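Local coordinates for bifunctional protein PutA (Bdellovibrio bacteriovorus, PDB 5UR2) that probably oxidises L-glutamate gamma-semialdehyde to L-glutamate with NAD(+) and, through a flavin-containing domain, carries out the preceding proline dehydrogenase step of proline breakdown, at residues R514-P517 and I523-K526. Sequence-based numbering, arbitrary orientation.
Sequences RVNP and IVGK
Arg514 pairs through its backbone with both Val524 and Gly525, forming a classic beta bulge. Arg514 N donates to Gly525 O at 2.8 Å, in a nearly straight bond (176°). Arg514 O takes two amides: Val524 N at 2.7 Å and Gly525 N at 3.2 Å. The Val524 bond is the shorter but also the more bent. Past the bulge the register moves by one residue, and Val515 lies beside Ile523 as a non-hydrogen-bonded pair with CA atoms 4.2 Å apart.

Side-chain packing is slight. Val524 CG2 meets Asn516 CB at 3.6 Å. With CG1 anti to the backbone N of Val524 (chi1 173°), CG2 is placed beside that N, where it reaches Asn516. Ile523 CG2 approaches the carbonyl oxygen Arg514 O at 3.9 Å.

The polar ends bond elsewhere. The end of the Arg514 side chain leads away from the hairpin, and its NH2 bonds to the carbonyl oxygens of Glu582 and Val823. Asn516 OD1 accepts from Ser518 N, and its ND2 bonds to Gln522 OE1, just before Ile523.

The contact joins strands 511-516 and 523-528 as an antiparallel beta hairpin in the aldehyde dehydrogenase family region. Strand 523-528 also pairs with strand 495-501. Cohesion across the hairpin is thus mainly backbone hydrogen bonding, while the buried arginine ties it to neighbouring parts of the fold.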
loop_
_atom_site.group_PDB
_atom_site.type_symbol
_atom_site.label_atom_id
_atom_site.label_comp_id
_atom_site.label_asym_id
_atom_site.label_seq_id
_atom_site.Cartn_x
_atom_site.Cartn_y
_atom_site.Cartn_z
ATOM N N ARG B 514 24.587 17.001 32.491
ATOM C CA ARG B 514 23.212 16.513 32.579
ATOM C C ARG B 514 23.040 15.780 33.904
ATOM O O ARG B 514 23.614 14.703 34.107
ATOM C CB ARG B 514 22.888 15.620 31.382
ATOM C CG ARG B 514 21.574 14.876 31.501
ATOM C CD ARG B 514 20.383 15.808 31.752
ATOM N NE ARG B 514 19.156 15.017 31.862
ATOM C CZ ARG B 514 18.030 15.436 32.428
ATOM N NH1 ARG B 514 17.952 16.654 32.951
ATOM N NH2 ARG B 514 16.982 14.623 32.475
ATOM N N VAL B 515 22.241 16.361 34.802
ATOM C CA VAL B 515 22.089 15.813 36.144
ATOM C C VAL B 515 21.029 14.713 36.156
ATOM O O VAL B 515 20.175 14.604 35.268
ATOM C CB VAL B 515 21.750 16.921 37.164
ATOM C CG1 VAL B 515 22.864 17.980 37.226
ATOM C CG2 VAL B 515 20.435 17.573 36.813
ATOM N N ASN B 516 21.099 13.883 37.184
ATOM C CA ASN B 516 20.095 12.874 37.453
ATOM C C ASN B 516 18.826 13.583 37.891
ATOM O O ASN B 516 18.833 14.242 38.941
ATOM C CB ASN B 516 20.607 11.913 38.523
ATOM C CG ASN B 516 19.617 10.812 38.863
ATOM O OD1 ASN B 516 18.411 10.951 38.674
ATOM N ND2 ASN B 516 20.134 9.707 39.384
ATOM N N PRO B 517 17.738 13.517 37.118
ATOM C CA PRO B 517 16.537 14.284 37.487
ATOM C C PRO B 517 15.859 13.779 38.754
ATOM O O PRO B 517 15.028 14.513 39.309
ATOM C CB PRO B 517 15.633 14.137 36.257
ATOM C CG PRO B 517 16.068 12.819 35.642
ATOM C CD PRO B 517 17.560 12.763 35.864
ATOM N N ILE B 523 25.683 14.200 38.638
ATOM C CA ILE B 523 25.853 14.388 37.198
ATOM C C ILE B 523 25.864 13.030 36.513
ATOM O O ILE B 523 26.686 12.172 36.846
ATOM C CB ILE B 523 27.143 15.153 36.873
ATOM C CG1 ILE B 523 27.166 16.528 37.549
ATOM C CG2 ILE B 523 27.307 15.269 35.367
ATOM C CD1 ILE B 523 28.438 17.304 37.264
ATOM N N VAL B 524 24.968 12.839 35.541
ATOM C CA VAL B 524 24.916 11.575 34.807
ATOM C C VAL B 524 25.776 11.627 33.548
ATOM O O VAL B 524 26.494 10.672 33.241
ATOM C CB VAL B 524 23.450 11.210 34.475
ATOM C CG1 VAL B 524 23.396 9.985 33.572
ATOM C CG2 VAL B 524 22.672 10.944 35.762
ATOM N N GLY B 525 25.727 12.726 32.812
ATOM C CA GLY B 525 26.492 12.858 31.582
ATOM C C GLY B 525 27.219 14.184 31.496
ATOM O O GLY B 525 26.709 15.223 31.931
ATOM N N LYS B 526 28.416 14.139 30.930
ATOM C CA LYS B 526 29.155 15.326 30.518
ATOM C C LYS B 526 29.247 15.275 28.993
ATOM O O LYS B 526 29.971 14.440 28.441
ATOM C CB LYS B 526 30.532 15.378 31.186
ATOM C CG LYS B 526 30.461 15.614 32.694
ATOM C CD LYS B 526 31.843 15.664 33.348
ATOM C CE LYS B 526 31.937 16.738 34.425
ATOM N NZ LYS B 526 31.348 18.037 34.008
#